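Local coordinates for Low molecular weight protein-tyrosine-phosphatase PtpA (PDB 3ROF), which removes phosphate from phosphotyrosine in proteins and, as a secreted bacterial effector, probably counteracts host defences and supports survival inside macrophages, at residues A[44-49]-A[96-101]; A[124-129]-A[133-138]. All blocks are in the same frame, centred on the assembly; numbering follows the deposited sequence.

Contact 1 of 2, residues A[44-49]-A[96-101]. With PO4 (phosphate ion), chain D.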
ATOM      1  N   ARG A  44       1.407  -6.125  -1.000  1.00  4.37           N
ATOM      2  CA  ARG A  44       1.816  -7.383  -0.424  1.00  4.53           C
ATOM      3  C   ARG A  44       1.282  -7.453   0.995  1.00  4.17           C
ATOM      4  O   ARG A  44       1.028  -6.425   1.634  1.00  4.81           O
ATOM      5  CB  ARG A  44       3.344  -7.488  -0.367  1.00  5.59           C
ATOM      6  CG  ARG A  44       4.099  -7.492  -1.673  1.00  6.45           C
ATOM      7  CD  ARG A  44       3.801  -8.732  -2.476  1.00  6.29           C
ATOM      8  NE  ARG A  44       4.682  -8.892  -3.643  1.00  8.22           N
ATOM      9  CZ  ARG A  44       4.418  -8.400  -4.837  1.00  8.77           C
ATOM     10  NH1 ARG A  44       3.342  -7.644  -5.043  1.00  8.73           N
ATOM     11  NH2 ARG A  44       5.277  -8.613  -5.836  1.00 12.63           N
ATOM     12  N   GLY A  45       1.250  -8.691   1.504  1.00  4.39           N
ATOM     13  CA  GLY A  45       0.924  -8.956   2.884  1.00  5.64           C
ATOM     14  C   GLY A  45       2.043  -9.785   3.507  1.00  5.00           C
ATOM     15  O   GLY A  45       2.453 -10.774   2.929  1.00  5.82           O
ATOM     16  N   THR A  46       2.556  -9.349   4.650  1.00  4.81           N
ATOM     17  CA  THR A  46       3.630 -10.111   5.273  1.00  6.30           C
ATOM     18  C   THR A  46       3.186 -11.505   5.693  1.00  6.12           C
ATOM     19  O   THR A  46       4.009 -12.407   5.788  1.00  7.56           O
ATOM     20  CB  THR A  46       4.199  -9.393   6.471  1.00  6.66           C
ATOM     21  OG1 THR A  46       3.219  -9.299   7.496  1.00  6.47           O
ATOM     22  CG2 THR A  46       4.700  -8.001   6.125  1.00  8.75           C
ATOM     23  N   GLY A  47       1.898 -11.639   6.000  1.00  5.76           N
ATOM     24  CA  GLY A  47       1.352 -12.873   6.534  1.00  6.34           C
ATOM     25  C   GLY A  47       0.245 -13.485   5.734  1.00  6.63           C
ATOM     26  O   GLY A  47      -0.486 -14.310   6.274  1.00 11.65           O
ATOM     27  N   SER A  48       0.114 -13.194   4.467  1.00  6.76           N
ATOM     28  CA  SER A  48      -0.938 -13.778   3.655  0.51  6.32           C
ATOM     29  C   SER A  48      -0.764 -15.280   3.577  1.00  9.00           C
ATOM     30  O   SER A  48       0.274 -15.753   3.147  1.00 11.78           O
ATOM     31  CB  SER A  48      -0.869 -13.231   2.239  0.51  7.29           C
ATOM     32  OG  SER A  48      -0.951 -11.836   2.223  0.51  6.47           O
ATOM     33  N   TRP A  49      -1.779 -16.034   3.967  1.00  9.51           N
ATOM     34  CA  TRP A  49      -1.721 -17.485   3.866  1.00  8.00           C
ATOM     35  C   TRP A  49      -2.400 -17.965   2.595  1.00  7.58           C
ATOM     36  O   TRP A  49      -1.768 -18.586   1.747  1.00  9.00           O
ATOM     37  CB  TRP A  49      -2.257 -18.179   5.136  1.00  9.24           C
ATOM     38  CG  TRP A  49      -2.027 -19.650   5.016  1.00  8.72           C
ATOM     39  CD1 TRP A  49      -2.977 -20.606   4.806  1.00  9.06           C
ATOM     40  CD2 TRP A  49      -0.761 -20.332   5.027  1.00  7.62           C
ATOM     41  NE1 TRP A  49      -2.371 -21.828   4.667  1.00  9.62           N
ATOM     42  CE2 TRP A  49      -1.017 -21.695   4.799  1.00  7.06           C
ATOM     43  CE3 TRP A  49       0.559 -19.920   5.188  1.00  8.64           C
ATOM     44  CZ2 TRP A  49      -0.005 -22.661   4.744  1.00 10.25           C
ATOM     45  CZ3 TRP A  49       1.558 -20.878   5.133  1.00 11.42           C
ATOM     46  CH2 TRP A  49       1.268 -22.230   4.912  1.00 10.45           C
ATOM     47  N   ASP A  96       8.133  -3.809  11.099  1.00  8.72           N
ATOM     48  CA  ASP A  96       9.039  -4.745  11.767  1.00  9.11           C
ATOM     49  C   ASP A  96       9.152  -6.030  10.958  1.00  7.90           C
ATOM     50  O   ASP A  96      10.261  -6.609  10.772  1.00  8.91           O
ATOM     51  CB  ASP A  96       8.552  -5.081  13.175  1.00 10.16           C
ATOM     52  CG  ASP A  96       8.532  -3.887  14.126  1.00 14.35           C
ATOM     53  OD1 ASP A  96       9.213  -2.886  13.844  1.00 15.93           O
ATOM     54  OD2 ASP A  96       7.831  -3.970  15.169  1.00 17.06           O
ATOM     55  N   ASN A  97       8.006  -6.566  10.540  1.00  7.09           N
ATOM     56  CA  ASN A  97       8.009  -7.855   9.853  1.00  7.39           C
ATOM     57  C   ASN A  97       8.674  -7.743   8.460  1.00  8.09           C
ATOM     58  O   ASN A  97       9.385  -8.655   8.042  1.00  7.08           O
ATOM     59  CB  ASN A  97       6.594  -8.433   9.704  1.00  7.07           C
ATOM     60  CG  ASN A  97       5.877  -8.744  11.034  1.00  7.63           C
ATOM     61  OD1 ASN A  97       4.660  -8.929  11.017  1.00  7.68           O
ATOM     62  ND2 ASN A  97       6.578  -8.753  12.150  1.00  9.35           N
ATOM     63  N   ILE A  98       8.427  -6.651   7.734  1.00  6.64           N
ATOM     64  CA  ILE A  98       9.114  -6.415   6.462  1.00  7.53           C
ATOM     65  C   ILE A  98      10.625  -6.506   6.675  1.00  7.51           C
ATOM     66  O   ILE A  98      11.328  -7.149   5.879  1.00  8.26           O
ATOM     67  CB  ILE A  98       8.732  -5.053   5.893  1.00  7.35           C
ATOM     68  CG1 ILE A  98       7.296  -5.094   5.381  1.00  6.65           C
ATOM     69  CG2 ILE A  98       9.675  -4.656   4.784  1.00  9.22           C
ATOM     70  CD1 ILE A  98       6.698  -3.715   5.144  1.00  7.61           C
ATOM     71  N   LYS A  99      11.151  -5.810   7.676  1.00  8.36           N
ATOM     72  CA  LYS A  99      12.592  -5.742   7.857  1.00  8.97           C
ATOM     73  C   LYS A  99      13.167  -7.084   8.283  1.00  8.41           C
ATOM     74  O   LYS A  99      14.304  -7.404   7.948  1.00 10.75           O
ATOM     75  CB  LYS A  99      12.981  -4.664   8.863  1.00 11.47           C
ATOM     76  CG  LYS A  99      12.634  -3.265   8.405  1.00 16.46           C
ATOM     77  CD  LYS A  99      13.225  -2.204   9.321  1.00 37.50           C
ATOM     78  CE  LYS A  99      12.488  -2.093  10.643  1.00 51.02           C
ATOM     79  NZ  LYS A  99      13.035  -0.990  11.492  1.00 65.00           N
ATOM     80  N   SER A 100      12.388  -7.874   9.012  1.00  9.41           N
ATOM     81  CA  SER A 100      12.807  -9.236   9.379  1.00 10.10           C
ATOM     82  C   SER A 100      12.797 -10.196   8.189  1.00  8.97           C
ATOM     83  O   SER A 100      13.676 -11.041   8.045  1.00 11.16           O
ATOM     84  CB  SER A 100      11.878  -9.790  10.452  1.00 11.91           C
ATOM     85  OG  SER A 100      12.001  -9.065  11.651  1.00 21.29           O
ATOM     86  N   ILE A 101      11.762 -10.072   7.347  1.00  8.60           N
ATOM     87  CA  ILE A 101      11.618 -10.926   6.165  1.00  9.09           C
ATOM     88  C   ILE A 101      12.713 -10.634   5.135  1.00  9.39           C
ATOM     89  O   ILE A 101      13.307 -11.561   4.586  1.00 11.35           O
ATOM     90  CB  ILE A 101      10.212 -10.822   5.531  1.00  8.69           C
ATOM     91  CG1 ILE A 101       9.142 -11.386   6.476  1.00  8.58           C
ATOM     92  CG2 ILE A 101      10.180 -11.527   4.188  1.00  8.83           C
ATOM     93  CD1 ILE A 101       7.751 -10.896   6.131  1.00  7.64           C
TER
HETATM   94  P   PO4 D 202       3.185  -7.825  -8.956  1.00 14.31           P
HETATM   95  O1  PO4 D 202       3.215  -7.210 -10.334  1.00 23.60           O
HETATM   96  O2  PO4 D 202       4.458  -8.581  -8.736  1.00 26.09           O
HETATM   97  O3  PO4 D 202       3.167  -6.810  -7.827  1.00 10.89           O
HETATM   98  O4  PO4 D 202       2.053  -8.809  -8.784  1.00 17.23           O
HETATM   99  O   HOH W   1       3.779 -11.123   9.355  1.00  7.38           O
HETATM  100  O   HOH W   2       2.950  -7.376   9.411  1.00  7.67           O
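Thr46, just past the end of strand 39-45, meets three side chains of helix 92-101: Asn97, Ile98 and Ile101. Its CB lies 3.9 Å from Ile101 CD1, the tip of that side chain, and the methyl CG2 reaches 4.0 Å from Ile98 CG1, the two side chains crossing at about a right angle. With chi1 at 66°, OG1 sits between the backbone N and the carbonyl carbon, on the Asn97 side of the residue. The hydroxyl and the Asn97 amide oxygen are linked through water rather than directly: Thr46 OG1 stands 3.8 Å from Asn97 OD1, and two waters span the gap. Water 1 takes the hydroxyl proton (2.7 Å from Thr46 OG1) and donates to Asn97 OD1, while water 2 donates to both oxygens. OD1 thus collects two water protons.

At the start of the same segment, Arg44 reaches a phosphate ion, probably from the crystallisation liquor. Its NH1 donates to PO4 O3 at 2.9 Å and its NH2 to PO4 O2 at 3.0 Å, with O3 in the guanidinium plane at its edge; His42 adds another bond to the ion.

Ile98 and Thr46 also both touch Val12 of the neighbouring strand, which leads into Cys13, by similarity the nucleophile. This is the loop just after a strand packing on a helix in the parallel α/β fold of low molecular weight phosphotyrosine phosphatases, beside the active-site loop.

Contact 2 of 2, residues A[124-129]-A[133-138]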
ATOM      1  N   PRO A 124      -5.234   1.164  11.755  1.00  6.37           N
ATOM      2  CA  PRO A 124      -5.763  -0.047  12.413  1.00  7.35           C
ATOM      3  C   PRO A 124      -6.304  -1.046  11.423  1.00  6.06           C
ATOM      4  O   PRO A 124      -6.788  -0.683  10.378  1.00  6.84           O
ATOM      5  CB  PRO A 124      -6.896   0.473  13.309  1.00 16.39           C
ATOM      6  CG  PRO A 124      -6.602   1.941  13.470  1.00 18.44           C
ATOM      7  CD  PRO A 124      -6.000   2.357  12.122  1.00  8.36           C
ATOM      8  N   ASP A 125      -6.224  -2.312  11.768  1.00  7.22           N
ATOM      9  CA  ASP A 125      -6.589  -3.377  10.853  1.00  6.80           C
ATOM     10  C   ASP A 125      -8.096  -3.619  10.853  1.00  6.13           C
ATOM     11  O   ASP A 125      -8.665  -4.089  11.863  1.00  6.41           O
ATOM     12  CB  ASP A 125      -5.858  -4.660  11.261  1.00  6.38           C
ATOM     13  CG  ASP A 125      -6.022  -5.801  10.273  1.00  6.06           C
ATOM     14  OD1 ASP A 125      -6.788  -5.652   9.298  1.00  5.89           O
ATOM     15  OD2 ASP A 125      -5.354  -6.846  10.497  1.00  6.82           O
ATOM     16  N   PRO A 126      -8.787  -3.299   9.752  1.00  5.74           N
ATOM     17  CA  PRO A 126     -10.241  -3.450   9.730  1.00  6.60           C
ATOM     18  C   PRO A 126     -10.680  -4.893   9.574  1.00  5.86           C
ATOM     19  O   PRO A 126     -11.886  -5.150   9.707  1.00  6.16           O
ATOM     20  CB  PRO A 126     -10.636  -2.601   8.533  1.00  7.08           C
ATOM     21  CG  PRO A 126      -9.490  -2.818   7.558  1.00  5.34           C
ATOM     22  CD  PRO A 126      -8.256  -2.853   8.443  1.00  6.15           C
ATOM     23  N   TYR A 127      -9.768  -5.835   9.419  1.00  5.19           N
ATOM     24  CA  TYR A 127     -10.121  -7.248   9.545  1.00  6.07           C
ATOM     25  C   TYR A 127     -10.832  -7.458  10.886  1.00  5.53           C
ATOM     26  O   TYR A 127     -11.747  -8.279  10.994  1.00  6.67           O
ATOM     27  CB  TYR A 127      -8.853  -8.086   9.499  1.00  6.21           C
ATOM     28  CG  TYR A 127      -9.060  -9.560   9.634  1.00  6.60           C
ATOM     29  CD1 TYR A 127      -9.177 -10.325   8.506  1.00 11.75           C
ATOM     30  CD2 TYR A 127      -9.035 -10.195  10.870  1.00  8.44           C
ATOM     31  CE1 TYR A 127      -9.306 -11.702   8.572  1.00 19.35           C
ATOM     32  CE2 TYR A 127      -9.155 -11.580  10.962  1.00 11.45           C
ATOM     33  CZ  TYR A 127      -9.293 -12.321   9.804  1.00 14.70           C
ATOM     34  OH  TYR A 127      -9.409 -13.695   9.875  1.00 20.99           O
ATOM     35  N   TYR A 128     -10.364  -6.739  11.917  1.00  5.47           N
ATOM     36  CA  TYR A 128     -10.974  -6.765  13.225  1.00  5.84           C
ATOM     37  C   TYR A 128     -11.991  -5.657  13.383  1.00  6.66           C
ATOM     38  O   TYR A 128     -13.122  -5.901  13.811  1.00  7.58           O
ATOM     39  CB  TYR A 128      -9.890  -6.664  14.310  1.00  6.91           C
ATOM     40  CG  TYR A 128      -8.895  -7.809  14.270  1.00  6.64           C
ATOM     41  CD1 TYR A 128      -9.290  -9.077  14.630  1.00  7.65           C
ATOM     42  CD2 TYR A 128      -7.606  -7.645  13.798  1.00  7.87           C
ATOM     43  CE1 TYR A 128      -8.457 -10.145  14.576  1.00  9.60           C
ATOM     44  CE2 TYR A 128      -6.721  -8.744  13.733  1.00 10.41           C
ATOM     45  CZ  TYR A 128      -7.170  -9.993  14.125  1.00 10.54           C
ATOM     46  OH  TYR A 128      -6.365 -11.114  14.088  1.00 14.68           O
ATOM     47  N   THR A 129     -11.618  -4.410  13.114  1.00  6.35           N
ATOM     48  CA  THR A 129     -12.474  -3.299  13.509  1.00  8.32           C
ATOM     49  C   THR A 129     -13.708  -3.159  12.630  1.00  6.29           C
ATOM     50  O   THR A 129     -14.665  -2.493  13.027  1.00  8.05           O
ATOM     51  CB  THR A 129     -11.743  -1.948  13.417  1.00  8.29           C
ATOM     52  OG1 THR A 129     -11.471  -1.677  12.040  1.00  7.62           O
ATOM     53  CG2 THR A 129     -10.422  -1.946  14.188  1.00 12.58           C
ATOM     54  N   GLU A 133     -14.331   2.449   6.307  1.00  6.44           N
ATOM     55  CA  GLU A 133     -14.425   3.873   5.995  1.00  7.04           C
ATOM     56  C   GLU A 133     -13.285   4.666   6.609  1.00  6.87           C
ATOM     57  O   GLU A 133     -12.735   5.582   5.984  1.00  8.15           O
ATOM     58  CB  GLU A 133     -15.779   4.437   6.413  1.00 11.38           C
ATOM     59  CG  GLU A 133     -15.956   5.854   5.929  1.00 25.80           C
ATOM     60  CD  GLU A 133     -17.333   6.397   6.228  1.00 30.59           C
ATOM     61  OE1 GLU A 133     -18.264   5.565   6.365  1.00 29.44           O
ATOM     62  OE2 GLU A 133     -17.481   7.641   6.334  1.00 30.27           O
ATOM     63  N   GLY A 134     -12.903   4.316   7.831  1.00  6.98           N
ATOM     64  CA  GLY A 134     -11.798   4.992   8.472  1.00  8.08           C
ATOM     65  C   GLY A 134     -10.501   4.779   7.740  1.00  5.91           C
ATOM     66  O   GLY A 134      -9.667   5.679   7.612  1.00  7.27           O
ATOM     67  N   VAL A 135     -10.285   3.567   7.235  1.00  5.90           N
ATOM     68  CA  VAL A 135      -9.090   3.265   6.448  1.00  5.83           C
ATOM     69  C   VAL A 135      -9.078   4.081   5.161  1.00  5.70           C
ATOM     70  O   VAL A 135      -8.058   4.669   4.778  1.00  5.46           O
ATOM     71  CB  VAL A 135      -8.980   1.750   6.184  1.00  6.92           C
ATOM     72  CG1 VAL A 135      -7.841   1.479   5.209  1.00  6.09           C
ATOM     73  CG2 VAL A 135      -8.801   0.983   7.501  1.00  7.11           C
ATOM     74  N   TYR A 136     -10.222   4.111   4.486  1.00  5.59           N
ATOM     75  CA  TYR A 136     -10.376   4.924   3.277  1.00  5.78           C
ATOM     76  C   TYR A 136      -9.995   6.367   3.564  1.00  5.05           C
ATOM     77  O   TYR A 136      -9.219   6.973   2.819  1.00  5.66           O
ATOM     78  CB  TYR A 136     -11.825   4.808   2.794  1.00  6.45           C
ATOM     79  CG  TYR A 136     -12.162   5.652   1.595  1.00  6.66           C
ATOM     80  CD1 TYR A 136     -11.874   5.226   0.314  1.00  7.72           C
ATOM     81  CD2 TYR A 136     -12.778   6.871   1.759  1.00  8.10           C
ATOM     82  CE1 TYR A 136     -12.198   6.007  -0.795  1.00  8.96           C
ATOM     83  CE2 TYR A 136     -13.101   7.674   0.678  1.00 10.55           C
ATOM     84  CZ  TYR A 136     -12.822   7.231  -0.588  1.00 10.85           C
ATOM     85  OH  TYR A 136     -13.170   8.038  -1.658  1.00 14.66           O
ATOM     86  N   ASP A 137     -10.527   6.950   4.638  1.00  5.89           N
ATOM     87  CA  ASP A 137     -10.235   8.332   4.970  1.00  5.74           C
ATOM     88  C   ASP A 137      -8.730   8.515   5.218  1.00  6.69           C
ATOM     89  O   ASP A 137      -8.150   9.517   4.800  1.00  5.87           O
ATOM     90  CB  ASP A 137     -11.024   8.777   6.198  1.00  8.24           C
ATOM     91  CG  ASP A 137     -12.508   8.858   5.969  1.00 11.38           C
ATOM     92  OD1 ASP A 137     -12.984   8.829   4.848  1.00 11.42           O
ATOM     93  OD2 ASP A 137     -13.238   8.978   6.988  1.00 15.80           O
ATOM     94  N   MET A 138      -8.091   7.542   5.877  1.00  5.97           N
ATOM     95  CA  MET A 138      -6.655   7.620   6.124  1.00  6.06           C
ATOM     96  C   MET A 138      -5.871   7.588   4.827  1.00  5.02           C
ATOM     97  O   MET A 138      -4.935   8.392   4.629  1.00  5.38           O
ATOM     98  CB  MET A 138      -6.213   6.488   7.050  1.00  5.71           C
ATOM     99  CG  MET A 138      -6.533   6.809   8.496  1.00  7.38           C
ATOM    100  SD  MET A 138      -6.186   5.393   9.556  1.00  7.63           S
ATOM    101  CE  MET A 138      -6.165   6.185  11.177  1.00 12.55           C
TER
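The loop carrying Asp125, by similarity the proton donor of this phosphatase family, packs through its two flanking prolines on the start of helix 132-153. Val135 sets its CG2 methyl over one face of the Pro126 ring, toward CG: CG of Pro126 is 3.9 Å from CG2 of Val135, and its CD is nearly as close to the same methyl. The Val135 side chain crosses the ring at about a right angle. That methyl does double duty, since Pro124 O also lies 3.9 Å from Val135 CG2, so one methyl of the valine meets both the Pro126 ring and the Pro124 carbonyl oxygen. One helical turn on, the end of Met138 reaches Pro124 at CD. Its chain is extended beyond CG, which carries the end of the thioether out to the ring, with Met138 CE 3.9 Å and SD 4.0 Å from Pro124 CD.

Between the prolines, the CB of Asp125 points away from the helix, and its carboxylate works as an N-cap for the short helix 126-129. OD1 accepts from Tyr127 N at 3.0 Å; the bond is fairly straight (158°) but comes from above the carboxylate plane, 53° out of it. The backbone O of Asp125 takes two further N-H groups, those of Tyr128 and Thr129, so its side chain and its carbonyl both bind the first turn. The other carboxylate oxygen, OD2, makes a long, weak ion pair with Arg19, another active-site residue by similarity. Pro126 also packs on Cys18 and on Arg19 itself, while Val135 reaches Met22 of helix 19-33 and Met138 touches Met118 and Glu120. Within this turn, the Tyr127 and Tyr128 rings meet edge to face, with CD2 of Tyr127 3.6 Å above the plane of Tyr128 and over its centre.

Overall arrangement
From the N terminus, strand 7-13 runs into Cys13 and helix 19-33 follows, before either contact begins. The chain then enters edge strand 39-45, and contact 1 closes the long excursion through helix 57-65 and strand 86-89 by bringing helix 92-101 back against that strand's end. Strand 108-111, the other edge of the sheet, comes next. Contact 2 opens only afterwards and closes the short connection between helix 126-129 and helix 132-153. The two loops are in series, neither nested nor crossed. Their centres lie 19 Å apart, yet both border the active site: contact 1 near Cys13, contact 2 beside Arg19.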